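Local coordinates for methylglyoxal reductase (NADPH-dependent) (Candida albicans SC5314, PDB 6KWS), which probably reduces methylglyoxal using NADPH, at residues P1-V6 / G73-F78; L96-V101 / I151-A156; A174-I179 / A256-I261; S195-P200 / G236-R241. The protein carries 1 engineered substitution. All coordinates share one frame; numbering follows the deposited sequence.

Contact 1 (P1-V6 / G73-F78); sequences PITVIV and GEAKVF
I5 takes part in the straighter of two backbone hydrogen bonds between 1-6 and 73-78, its N-H donating to V77 O at 3.0 Å with an N-H...O angle of 173°. The second runs from K76 N to T3 O (3.2 Å), with the donor in the plane of the T3 carbonyl. I5 O faces F78 CA at 3.6 Å, a weaker CA-H...O contact. The register is parallel, V4 beside V77 and I5 beside F78, and joins strands 3-7 and 75-80 in the middle of a Rossmann sheet. The chain crosses here from one half of the sheet to the other, and the side chain of F78 is about 8 Å from those of the NADPH-binding residues V59 and L81. Apolar contacts flank the backbone ladder. On one face V4 and V77 run side by side, V4 CG2 reaching V77 CB at 4.0 Å. On the other, I5 CG1 stands anti to its carbonyl carbon (chi1 -52°), and CD1 beyond it meets A75 CB at 3.6 Å, while CG2 approaches F78 CE2 obliquely at 4.0 Å. F78 also meets F65 edge-to-face. The side chains of I2 and K76 cross at about a right angle, I2 CD1 lying 3.9 Å from K76 CB.

Contact 2 (L96-V101 / I151-A156); sequences LLLPAV and ISWQDA
S152 OG accepts a hydrogen bond from D155 N (2.8 Å, N-H...O angle 164°), an N-cap on the short, weakly bonded helix whose W153 and A156 meet L97 of the facing segment. Between 96-101 and 151-156 themselves the contact is wholly apolar, and the indole of W153 carries most of it. CG of W153 stands anti to its backbone N (chi1 -170°), and the six-membered part of the indole beyond it reaches the other helix. L97 approaches twice: its CB touches W153 CH2 at 3.7 Å, while CD1 sits over the centre of one ring face, 4.2 Å above the plane. The same CD1 packs on A156 CB at 3.8 Å, three residues further along. Two methyls line the ring edge near its plane: L98, whose side chain crosses that of W153 at about a right angle, has CD2 4.0 Å from W153 CH2, and V101 CG2 lies 4.1 Å from W153 CZ3. The polar end of the ring is held from the same long helix, NE1 bonding to E93. Helix 160-181 closes the group: its F170 meets W153 edge-to-face and touches both L97 and V101, so the short helix 153-156 packs against 92-114 and 160-181.

Contact 3 (A174-I179 / A256-I261); sequences AAWDFI and AKNQRI
W176 turns the edge of its indole to the segment 256-261, and the contacts there are van der Waals touches to polar atoms. N258 OD1 lies in the ring plane 3.7 Å from W176 CZ3, and Q259 O, also in plane, is 4.0 Å from W176 CZ2. The N258 amide is turned 40° from the indole, and its OD1 also reaches I179 CD1 at 3.4 Å as the two side chains slide past each other in opposite directions. N258 CA and C both lie 3.8 Å from W176 CH2. The apolar part of the contact belongs to R260, whose CG approaches W176 CZ2 obliquely at 3.7 Å; the guanidinium beyond stands 81° from the ring plane. The loop owes its shape to a type II beta turn from A256 to Q259, closed by Q259 N to A256 O (3.2 Å), with N258 at its third position and a positive phi of 58°. Polar ends of both large side chains are met on one oxygen: E172 OE1 accepts from W176 NE1 and forms a salt bridge with R260 NE, so E172 ties the tryptophan to the arginine. R260 NH1 further bonds to the carbonyls of E145 and D147, and its guanidinium makes a cation-pi contact with W148. Helix 160-181 packs on the sheet here, W176 also touching L189 and T191 of strand 188-194, the parallel neighbour of strand 260-269, which starts just after the turn.

Contact 4 (S195-P200 / G236-R241); sequences SFVFGP and GWVDVR
P200 CD rests over the centre of one face of the R241 guanidinium, 3.7 Å above its plane, while the D239 carboxylate lies at the edge. R241 grips that carboxylate side-on: NE bonds to D239 OD1 at 2.8 Å and an angle of 177°, NH2 to D239 OD2. OD1 also accepts from R241 N, reached from the opposite face of its plane, a bond by which D239 N-caps helix 240-252. S326 and D329 of helix 323-337 hold D239 OD2 and R241 NH2 from outside. The rings of F198 and W237 are almost parallel, planes 12° apart, but slid so far that they barely overlap; F198 CE2 instead meets W237 CB at 3.5 Å. The F196 ring has G236 O at its edge. Strands 196-198 and 234-239 are the parallel pair at one end of the large sheet and, with helix 216-222, form a beta-alpha-beta unit. Four backbone bonds join them, among them V238 N to F196 O (3.0 Å) and F198 N to V238 O (3.0 Å), and the last, V240 N to F198 O, carries on into the helix. V197, an NADPH-binding residue, puts CG1 anti to its backbone N (chi1 178°), against V240 CB at 3.5 Å; both side chains touch F12, another cofactor-binding residue.

How the contacts relate
From the N terminus, contact 1 comes first, bringing strand 75-80 back to strand 3-7 after 66 intervening residues. The chain then enters helix 92-114, and contact 2 closes a second loop of 49 residues at the short helix 153-156. Both are complete before helix 160-181 opens contact 3, whose loop of 76 residues ends at strand 260-269. Contact 4 is nested within that loop; none of the four cross. Contacts 1, 3 and 4 reach the same nine-stranded sheet at different strands, and contact 2 joins helices beside it. Contacts 2 and 3 touch directly, V101 CG1 lying 4.0 Å from A174 CB, whereas contacts 1 and 4 stand about 26 Å apart, centre to centre.

Contact 1 (P1-V6 / G73-F78)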
loop_
_atom_site.group_PDB
_atom_site.type_symbol
_atom_site.label_atom_id
_atom_site.label_comp_id
_atom_site.label_asym_id
_atom_site.label_seq_id
_atom_site.Cartn_x
_atom_site.Cartn_y
_atom_site.Cartn_z
ATOM N N PRO A 1 0.999 23.127 -15.413
ATOM C CA PRO A 1 2.204 22.459 -14.882
ATOM C C PRO A 1 2.142 22.190 -13.370
ATOM O O PRO A 1 2.876 22.835 -12.626
ATOM C CB PRO A 1 3.331 23.458 -15.203
ATOM C CG PRO A 1 2.624 24.793 -15.414
ATOM C CD PRO A 1 1.300 24.436 -16.026
ATOM N N ILE A 2 1.310 21.238 -12.924
ATOM C CA ILE A 2 0.907 21.150 -11.520
ATOM C C ILE A 2 1.812 20.187 -10.748
ATOM O O ILE A 2 2.291 19.182 -11.278
ATOM C CB ILE A 2 -0.590 20.772 -11.450
ATOM C CG1 ILE A 2 -1.038 20.404 -10.046
ATOM C CG2 ILE A 2 -0.919 19.684 -12.421
ATOM C CD1 ILE A 2 -2.531 20.109 -9.981
ATOM N N THR A 3 2.065 20.516 -9.482
ATOM C CA THR A 3 3.149 19.949 -8.688
ATOM C C THR A 3 2.602 19.058 -7.579
ATOM O O THR A 3 1.697 19.461 -6.839
ATOM C CB THR A 3 4.004 21.073 -8.076
ATOM O OG1 THR A 3 4.729 21.746 -9.112
ATOM C CG2 THR A 3 4.993 20.549 -7.036
ATOM N N VAL A 4 3.198 17.874 -7.419
ATOM C CA VAL A 4 2.732 16.868 -6.471
ATOM C C VAL A 4 3.866 16.503 -5.531
ATOM O O VAL A 4 4.974 16.202 -5.986
ATOM C CB VAL A 4 2.219 15.615 -7.196
ATOM C CG1 VAL A 4 1.820 14.573 -6.184
ATOM C CG2 VAL A 4 1.038 15.978 -8.086
ATOM N N ILE A 5 3.587 16.503 -4.226
ATOM C CA ILE A 5 4.530 16.015 -3.224
ATOM C C ILE A 5 4.187 14.571 -2.874
ATOM O O ILE A 5 3.030 14.250 -2.575
ATOM C CB ILE A 5 4.524 16.882 -1.959
ATOM C CG1 ILE A 5 4.712 18.352 -2.313
ATOM C CG2 ILE A 5 5.626 16.415 -1.018
ATOM C CD1 ILE A 5 4.755 19.261 -1.090
ATOM N N VAL A 6 5.195 13.705 -2.886
ATOM C CA VAL A 6 5.025 12.300 -2.571
ATOM C C VAL A 6 6.020 11.958 -1.476
ATOM O O VAL A 6 7.234 12.075 -1.679
ATOM C CB VAL A 6 5.245 11.407 -3.803
ATOM C CG1 VAL A 6 5.169 9.938 -3.396
ATOM C CG2 VAL A 6 4.220 11.732 -4.932
ATOM N N GLY A 73 5.543 26.187 -2.014
ATOM C CA GLY A 73 4.173 26.644 -1.889
ATOM C C GLY A 73 3.331 26.477 -3.133
ATOM O O GLY A 73 2.133 26.782 -3.087
ATOM N N GLU A 74 3.908 26.005 -4.233
ATOM C CA GLU A 74 3.144 25.767 -5.451
ATOM C C GLU A 74 2.566 24.354 -5.518
ATOM O O GLU A 74 1.881 24.018 -6.497
ATOM C CB GLU A 74 4.007 26.052 -6.697
ATOM C CG GLU A 74 5.196 25.105 -7.015
ATOM C CD GLU A 74 6.277 25.032 -5.929
ATOM O OE1 GLU A 74 7.091 24.068 -5.964
ATOM O OE2 GLU A 74 6.322 25.928 -5.053
ATOM N N ALA A 75 2.830 23.520 -4.510
ATOM C CA ALA A 75 2.280 22.172 -4.480
ATOM C C ALA A 75 0.770 22.211 -4.242
ATOM O O ALA A 75 0.296 22.850 -3.300
ATOM C CB ALA A 75 2.969 21.352 -3.392
ATOM N N LYS A 76 0.019 21.519 -5.098
ATOM C CA LYS A 76 -1.427 21.418 -4.975
ATOM C C LYS A 76 -1.889 20.105 -4.362
ATOM O O LYS A 76 -2.994 20.051 -3.810
ATOM C CB LYS A 76 -2.082 21.580 -6.348
ATOM C CG LYS A 76 -1.727 22.889 -7.034
ATOM C CD LYS A 76 -2.929 23.819 -7.062
ATOM C CE LYS A 76 -2.559 25.236 -7.496
ATOM N NZ LYS A 76 -3.071 25.557 -8.860
ATOM N N VAL A 77 -1.082 19.052 -4.458
ATOM C CA VAL A 77 -1.459 17.716 -4.021
ATOM C C VAL A 77 -0.377 17.191 -3.099
ATOM O O VAL A 77 0.816 17.355 -3.379
ATOM C CB VAL A 77 -1.647 16.758 -5.214
ATOM C CG1 VAL A 77 -1.902 15.361 -4.711
ATOM C CG2 VAL A 77 -2.791 17.204 -6.088
ATOM N N PHE A 78 -0.786 16.553 -2.010
ATOM C CA PHE A 78 0.143 15.849 -1.136
ATOM C C PHE A 78 -0.268 14.379 -1.066
ATOM O O PHE A 78 -1.279 14.040 -0.438
ATOM C CB PHE A 78 0.174 16.481 0.253
ATOM C CG PHE A 78 1.262 15.932 1.160
ATOM C CD1 PHE A 78 1.130 14.686 1.759
ATOM C CD2 PHE A 78 2.392 16.687 1.448
ATOM C CE1 PHE A 78 2.114 14.198 2.599
ATOM C CE2 PHE A 78 3.372 16.205 2.298
ATOM C CZ PHE A 78 3.233 14.962 2.874
#

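Contact 2 (L96-V101 / I151-A156)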
loop_
_atom_site.group_PDB
_atom_site.type_symbol
_atom_site.label_atom_id
_atom_site.label_comp_id
_atom_site.label_asym_id
_atom_site.label_seq_id
_atom_site.Cartn_x
_atom_site.Cartn_y
_atom_site.Cartn_z
ATOM N N LEU A 96 4.467 0.869 17.660
ATOM C CA LEU A 96 3.565 0.801 16.517
ATOM C C LEU A 96 2.382 1.754 16.605
ATOM O O LEU A 96 2.134 2.510 15.652
ATOM C CB LEU A 96 3.055 -0.632 16.339
ATOM C CG LEU A 96 3.977 -1.569 15.567
ATOM C CD1 LEU A 96 3.432 -3.003 15.590
ATOM C CD2 LEU A 96 4.146 -1.068 14.150
ATOM N N LEU A 97 1.627 1.739 17.712
ATOM C CA LEU A 97 0.334 2.425 17.732
ATOM C C LEU A 97 0.486 3.931 17.880
ATOM O O LEU A 97 -0.067 4.697 17.080
ATOM C CB LEU A 97 -0.544 1.866 18.844
ATOM C CG LEU A 97 -1.107 0.496 18.489
ATOM C CD1 LEU A 97 -1.705 -0.164 19.714
ATOM C CD2 LEU A 97 -2.147 0.649 17.387
ATOM N N LEU A 98 1.235 4.379 18.886
ATOM C CA LEU A 98 1.468 5.816 19.023
ATOM C C LEU A 98 2.168 6.409 17.812
ATOM O O LEU A 98 1.660 7.406 17.269
ATOM C CB LEU A 98 2.225 6.091 20.326
ATOM C CG LEU A 98 1.379 5.712 21.545
ATOM C CD1 LEU A 98 2.211 5.778 22.792
ATOM C CD2 LEU A 98 0.150 6.608 21.663
ATOM N N PRO A 99 3.283 5.854 17.307
ATOM C CA PRO A 99 3.895 6.429 16.088
ATOM C C PRO A 99 2.946 6.534 14.902
ATOM O O PRO A 99 3.008 7.517 14.154
ATOM C CB PRO A 99 5.050 5.468 15.787
ATOM C CG PRO A 99 5.356 4.825 17.076
ATOM C CD PRO A 99 4.060 4.708 17.812
ATOM N N ALA A 100 2.070 5.547 14.702
ATOM C CA ALA A 100 1.092 5.665 13.626
ATOM C C ALA A 100 0.105 6.794 13.902
ATOM O O ALA A 100 -0.178 7.607 13.011
ATOM C CB ALA A 100 0.348 4.341 13.417
ATOM N N VAL A 101 -0.424 6.873 15.128
ATOM C CA VAL A 101 -1.402 7.918 15.430
ATOM C C VAL A 101 -0.730 9.287 15.463
ATOM O O VAL A 101 -1.200 10.240 14.833
ATOM C CB VAL A 101 -2.144 7.626 16.747
ATOM C CG1 VAL A 101 -3.077 8.787 17.073
ATOM C CG2 VAL A 101 -2.930 6.344 16.629
ATOM N N ILE A 151 -11.431 -3.520 16.019
ATOM C CA ILE A 151 -10.523 -3.950 17.074
ATOM C C ILE A 151 -10.314 -2.809 18.064
ATOM O O ILE A 151 -10.210 -1.639 17.685
ATOM C CB ILE A 151 -9.193 -4.451 16.479
ATOM C CG1 ILE A 151 -8.252 -4.941 17.599
ATOM C CG2 ILE A 151 -8.527 -3.365 15.650
ATOM C CD1 ILE A 151 -6.981 -5.690 17.107
ATOM N N SER A 152 -10.276 -3.142 19.347
ATOM C CA SER A 152 -9.979 -2.145 20.364
ATOM C C SER A 152 -8.479 -1.850 20.471
ATOM O O SER A 152 -7.614 -2.650 20.096
ATOM C CB SER A 152 -10.470 -2.611 21.721
ATOM O OG SER A 152 -9.651 -3.658 22.178
ATOM N N TRP A 153 -8.181 -0.675 21.021
ATOM C CA TRP A 153 -6.815 -0.352 21.411
ATOM C C TRP A 153 -6.239 -1.432 22.303
ATOM O O TRP A 153 -5.077 -1.822 22.159
ATOM C CB TRP A 153 -6.796 0.998 22.133
ATOM C CG TRP A 153 -5.435 1.567 22.396
ATOM C CD1 TRP A 153 -4.642 1.331 23.484
ATOM C CD2 TRP A 153 -4.722 2.506 21.579
ATOM N NE1 TRP A 153 -3.476 2.058 23.390
ATOM C CE2 TRP A 153 -3.502 2.788 22.231
ATOM C CE3 TRP A 153 -4.999 3.141 20.363
ATOM C CZ2 TRP A 153 -2.555 3.662 21.697
ATOM C CZ3 TRP A 153 -4.054 4.011 19.837
ATOM C CH2 TRP A 153 -2.849 4.260 20.501
ATOM N N GLN A 154 -7.033 -1.924 23.245
ATOM C CA GLN A 154 -6.507 -2.915 24.168
ATOM C C GLN A 154 -6.153 -4.188 23.429
ATOM O O GLN A 154 -5.067 -4.747 23.622
ATOM C CB GLN A 154 -7.512 -3.179 25.290
ATOM C CG GLN A 154 -7.645 -2.029 26.299
ATOM C CD GLN A 154 -8.216 -0.748 25.688
ATOM O OE1 GLN A 154 -8.989 -0.783 24.724
ATOM N NE2 GLN A 154 -7.842 0.390 26.259
ATOM N N ASP A 155 -7.033 -4.634 22.535
ATOM C CA ASP A 155 -6.763 -5.848 21.781
ATOM C C ASP A 155 -5.635 -5.671 20.775
ATOM O O ASP A 155 -4.992 -6.655 20.399
ATOM C CB ASP A 155 -8.044 -6.302 21.102
ATOM C CG ASP A 155 -9.024 -6.934 22.090
ATOM O OD1 ASP A 155 -8.715 -6.946 23.312
ATOM O OD2 ASP A 155 -10.099 -7.423 21.650
ATOM N N ALA A 156 -5.363 -4.440 20.350
ATOM C CA ALA A 156 -4.278 -4.209 19.412
ATOM C C ALA A 156 -2.897 -4.451 20.028
ATOM O O ALA A 156 -1.946 -4.680 19.279
ATOM C CB ALA A 156 -4.382 -2.792 18.855
#

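Contact 3 (A174-I179 / A256-I261)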
loop_
_atom_site.group_PDB
_atom_site.type_symbol
_atom_site.label_atom_id
_atom_site.label_comp_id
_atom_site.label_asym_id
_atom_site.label_seq_id
_atom_site.Cartn_x
_atom_site.Cartn_y
_atom_site.Cartn_z
ATOM N N ALA A 174 -7.278 8.497 12.959
ATOM C CA ALA A 174 -6.715 9.776 13.355
ATOM C C ALA A 174 -6.807 10.804 12.231
ATOM O O ALA A 174 -7.049 11.991 12.489
ATOM C CB ALA A 174 -5.270 9.574 13.799
ATOM N N ALA A 175 -6.608 10.375 10.980
ATOM C CA ALA A 175 -6.704 11.303 9.855
ATOM C C ALA A 175 -8.110 11.873 9.713
ATOM O O ALA A 175 -8.275 13.082 9.519
ATOM C CB ALA A 175 -6.289 10.613 8.559
ATOM N N TRP A 176 -9.141 11.016 9.774
ATOM C CA TRP A 176 -10.504 11.521 9.645
ATOM C C TRP A 176 -10.878 12.375 10.840
ATOM O O TRP A 176 -11.568 13.394 10.686
ATOM C CB TRP A 176 -11.503 10.381 9.477
ATOM C CG TRP A 176 -11.346 9.645 8.194
ATOM C CD1 TRP A 176 -10.944 8.356 8.041
ATOM C CD2 TRP A 176 -11.567 10.156 6.873
ATOM N NE1 TRP A 176 -10.918 8.023 6.717
ATOM C CE2 TRP A 176 -11.288 9.113 5.974
ATOM C CE3 TRP A 176 -11.975 11.392 6.364
ATOM C CZ2 TRP A 176 -11.402 9.265 4.588
ATOM C CZ3 TRP A 176 -12.094 11.542 4.990
ATOM C CH2 TRP A 176 -11.812 10.479 4.117
ATOM N N ASP A 177 -10.432 11.981 12.039
ATOM C CA ASP A 177 -10.602 12.860 13.192
ATOM C C ASP A 177 -10.027 14.237 12.906
ATOM O O ASP A 177 -10.648 15.252 13.230
ATOM C CB ASP A 177 -9.958 12.272 14.452
ATOM C CG ASP A 177 -10.747 11.107 15.027
ATOM O OD1 ASP A 177 -10.279 10.509 16.030
ATOM O OD2 ASP A 177 -11.827 10.778 14.465
ATOM N N PHE A 178 -8.865 14.298 12.260
ATOM C CA PHE A 178 -8.218 15.586 12.093
ATOM C C PHE A 178 -9.067 16.509 11.246
ATOM O O PHE A 178 -9.328 17.654 11.628
ATOM C CB PHE A 178 -6.833 15.429 11.479
ATOM C CG PHE A 178 -6.098 16.735 11.339
ATOM C CD1 PHE A 178 -6.362 17.596 10.274
ATOM C CD2 PHE A 178 -5.162 17.117 12.282
ATOM C CE1 PHE A 178 -5.702 18.805 10.160
ATOM C CE2 PHE A 178 -4.496 18.330 12.165
ATOM C CZ PHE A 178 -4.769 19.172 11.103
ATOM N N ILE A 179 -9.503 16.037 10.083
ATOM C CA ILE A 179 -10.208 16.953 9.199
ATOM C C ILE A 179 -11.626 17.200 9.695
ATOM O O ILE A 179 -12.199 18.262 9.434
ATOM C CB ILE A 179 -10.193 16.435 7.754
ATOM C CG1 ILE A 179 -10.913 15.102 7.678
ATOM C CG2 ILE A 179 -8.754 16.286 7.273
ATOM C CD1 ILE A 179 -11.957 15.044 6.607
ATOM N N ALA A 256 -13.709 11.635 -5.765
ATOM C CA ALA A 256 -12.966 10.855 -4.794
ATOM C C ALA A 256 -12.724 11.610 -3.492
ATOM O O ALA A 256 -12.199 11.007 -2.551
ATOM C CB ALA A 256 -11.635 10.396 -5.400
ATOM N N LYS A 257 -13.110 12.890 -3.404
ATOM C CA LYS A 257 -12.897 13.668 -2.185
ATOM C C LYS A 257 -13.672 13.092 -1.009
ATOM O O LYS A 257 -14.862 12.781 -1.123
ATOM C CB LYS A 257 -13.309 15.124 -2.396
ATOM C CG LYS A 257 -12.832 15.711 -3.701
ATOM C CD LYS A 257 -13.407 17.099 -3.968
ATOM C CE LYS A 257 -12.374 18.175 -3.622
ATOM N NZ LYS A 257 -12.866 19.555 -3.923
ATOM N N ASN A 258 -12.990 12.976 0.133
ATOM C CA ASN A 258 -13.570 12.439 1.364
ATOM C C ASN A 258 -14.102 11.025 1.168
ATOM O O ASN A 258 -15.070 10.623 1.813
ATOM C CB ASN A 258 -14.655 13.372 1.927
ATOM C CG ASN A 258 -14.062 14.680 2.454
ATOM O OD1 ASN A 258 -13.402 14.700 3.508
ATOM N ND2 ASN A 258 -14.230 15.768 1.686
ATOM N N GLN A 259 -13.464 10.267 0.281
ATOM C CA GLN A 259 -13.779 8.866 0.071
ATOM C C GLN A 259 -12.689 7.983 0.667
ATOM O O GLN A 259 -11.512 8.363 0.709
ATOM C CB GLN A 259 -13.940 8.537 -1.420
ATOM C CG GLN A 259 -15.106 9.245 -2.098
ATOM C CD GLN A 259 -16.410 9.115 -1.330
ATOM O OE1 GLN A 259 -16.794 8.035 -0.897
ATOM N NE2 GLN A 259 -17.077 10.238 -1.125
ATOM N N ARG A 260 -13.107 6.809 1.149
ATOM C CA ARG A 260 -12.216 5.686 1.423
ATOM C C ARG A 260 -12.333 4.712 0.264
ATOM O O ARG A 260 -13.414 4.169 0.021
ATOM C CB ARG A 260 -12.589 4.959 2.704
ATOM C CG ARG A 260 -12.545 5.763 3.954
ATOM C CD ARG A 260 -13.142 4.885 5.026
ATOM N NE ARG A 260 -12.142 4.098 5.736
ATOM C CZ ARG A 260 -12.394 2.922 6.304
ATOM N NH1 ARG A 260 -13.614 2.390 6.218
ATOM N NH2 ARG A 260 -11.426 2.275 6.953
ATOM N N ILE A 261 -11.240 4.482 -0.449
ATOM C CA ILE A 261 -11.289 3.673 -1.652
ATOM C C ILE A 261 -10.670 2.318 -1.338
ATOM O O ILE A 261 -9.482 2.220 -1.000
ATOM C CB ILE A 261 -10.603 4.375 -2.833
ATOM C CG1 ILE A 261 -11.408 5.607 -3.232
ATOM C CG2 ILE A 261 -10.633 3.513 -4.032
ATOM C CD1 ILE A 261 -10.599 6.854 -3.338
#

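Contact 4 (S195-P200 / G236-R241)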
loop_
_atom_site.group_PDB
_atom_site.type_symbol
_atom_site.label_atom_id
_atom_site.label_comp_id
_atom_site.label_asym_id
_atom_site.label_seq_id
_atom_site.Cartn_x
_atom_site.Cartn_y
_atom_site.Cartn_z
ATOM N N SER A 195 -5.691 -4.389 -0.022
ATOM C CA SER A 195 -5.424 -5.653 0.666
ATOM C C SER A 195 -3.945 -5.997 0.523
ATOM O O SER A 195 -3.118 -5.082 0.412
ATOM C CB SER A 195 -6.303 -6.783 0.131
ATOM O OG SER A 195 -6.812 -6.470 -1.145
ATOM N N PHE A 196 -3.588 -7.287 0.537
ATOM C CA PHE A 196 -2.193 -7.650 0.302
ATOM C C PHE A 196 -1.754 -7.186 -1.080
ATOM O O PHE A 196 -2.403 -7.483 -2.084
ATOM C CB PHE A 196 -1.978 -9.155 0.428
ATOM C CG PHE A 196 -2.196 -9.678 1.800
ATOM C CD1 PHE A 196 -1.272 -9.422 2.813
ATOM C CD2 PHE A 196 -3.327 -10.451 2.089
ATOM C CE1 PHE A 196 -1.482 -9.913 4.096
ATOM C CE2 PHE A 196 -3.542 -10.950 3.372
ATOM C CZ PHE A 196 -2.620 -10.676 4.373
ATOM N N VAL A 197 -0.652 -6.455 -1.132
ATOM C CA VAL A 197 -0.199 -5.848 -2.375
ATOM C C VAL A 197 0.839 -6.751 -3.035
ATOM O O VAL A 197 1.931 -6.960 -2.493
ATOM C CB VAL A 197 0.370 -4.446 -2.133
ATOM C CG1 VAL A 197 0.861 -3.900 -3.434
ATOM C CG2 VAL A 197 -0.690 -3.542 -1.521
ATOM N N PHE A 198 0.495 -7.288 -4.202
ATOM C CA PHE A 198 1.369 -8.114 -5.018
ATOM C C PHE A 198 1.883 -7.283 -6.186
ATOM O O PHE A 198 1.482 -6.138 -6.381
ATOM C CB PHE A 198 0.625 -9.348 -5.550
ATOM C CG PHE A 198 0.239 -10.330 -4.503
ATOM C CD1 PHE A 198 0.844 -10.314 -3.265
ATOM C CD2 PHE A 198 -0.737 -11.287 -4.766
ATOM C CE1 PHE A 198 0.482 -11.233 -2.288
ATOM C CE2 PHE A 198 -1.107 -12.221 -3.793
ATOM C CZ PHE A 198 -0.492 -12.191 -2.552
ATOM N N GLY A 199 2.741 -7.888 -7.001
ATOM C CA GLY A 199 3.178 -7.257 -8.221
ATOM C C GLY A 199 4.661 -6.973 -8.202
ATOM O O GLY A 199 5.307 -7.004 -7.152
ATOM N N PRO A 200 5.225 -6.684 -9.372
ATOM C CA PRO A 200 6.666 -6.420 -9.463
ATOM C C PRO A 200 7.040 -5.056 -8.900
ATOM O O PRO A 200 6.213 -4.147 -8.798
ATOM C CB PRO A 200 6.910 -6.460 -10.968
ATOM C CG PRO A 200 5.609 -5.842 -11.495
ATOM C CD PRO A 200 4.548 -6.475 -10.666
ATOM N N GLY A 236 -7.485 -11.049 0.632
ATOM C CA GLY A 236 -7.600 -10.312 -0.590
ATOM C C GLY A 236 -6.241 -9.844 -1.055
ATOM O O GLY A 236 -5.307 -9.689 -0.274
ATOM N N TRP A 237 -6.119 -9.628 -2.358
ATOM C CA TRP A 237 -4.885 -9.120 -2.924
ATOM C C TRP A 237 -5.261 -8.089 -3.976
ATOM O O TRP A 237 -6.401 -8.039 -4.443
ATOM C CB TRP A 237 -4.047 -10.255 -3.541
ATOM C CG TRP A 237 -4.727 -10.740 -4.771
ATOM C CD1 TRP A 237 -5.745 -11.650 -4.851
ATOM C CD2 TRP A 237 -4.519 -10.251 -6.100
ATOM N NE1 TRP A 237 -6.171 -11.769 -6.157
ATOM C CE2 TRP A 237 -5.431 -10.921 -6.940
ATOM C CE3 TRP A 237 -3.643 -9.311 -6.658
ATOM C CZ2 TRP A 237 -5.491 -10.682 -8.306
ATOM C CZ3 TRP A 237 -3.698 -9.085 -8.006
ATOM C CH2 TRP A 237 -4.620 -9.768 -8.821
ATOM N N VAL A 238 -4.280 -7.284 -4.364
ATOM C CA VAL A 238 -4.435 -6.332 -5.457
ATOM C C VAL A 238 -3.036 -6.041 -5.977
ATOM O O VAL A 238 -2.068 -6.062 -5.213
ATOM C CB VAL A 238 -5.161 -5.058 -4.970
ATOM C CG1 VAL A 238 -4.369 -4.433 -3.850
ATOM C CG2 VAL A 238 -5.344 -4.071 -6.083
ATOM N N ASP A 239 -2.919 -5.821 -7.284
ATOM C CA ASP A 239 -1.613 -5.548 -7.872
ATOM C C ASP A 239 -1.162 -4.129 -7.536
ATOM O O ASP A 239 -1.966 -3.190 -7.524
ATOM C CB ASP A 239 -1.658 -5.752 -9.389
ATOM C CG ASP A 239 -0.288 -5.612 -10.051
ATOM O OD1 ASP A 239 0.155 -4.468 -10.338
ATOM O OD2 ASP A 239 0.340 -6.658 -10.306
ATOM N N VAL A 240 0.147 -3.984 -7.283
ATOM C CA VAL A 240 0.737 -2.723 -6.837
ATOM C C VAL A 240 0.538 -1.621 -7.863
ATOM O O VAL A 240 0.387 -0.445 -7.502
ATOM C CB VAL A 240 2.234 -2.920 -6.525
ATOM C CG1 VAL A 240 2.967 -3.375 -7.763
ATOM C CG2 VAL A 240 2.862 -1.639 -5.966
ATOM N N ARG A 241 0.541 -1.972 -9.153
ATOM C CA ARG A 241 0.378 -0.969 -10.196
ATOM C C ARG A 241 -1.024 -0.363 -10.177
ATOM O O ARG A 241 -1.192 0.836 -10.435
ATOM C CB ARG A 241 0.707 -1.597 -11.543
ATOM C CG ARG A 241 2.198 -1.860 -11.686
ATOM C CD ARG A 241 2.505 -2.848 -12.784
ATOM N NE ARG A 241 1.899 -4.153 -12.525
ATOM C CZ ARG A 241 2.105 -5.233 -13.278
ATOM N NH1 ARG A 241 2.910 -5.171 -14.329
ATOM N NH2 ARG A 241 1.516 -6.381 -12.971
#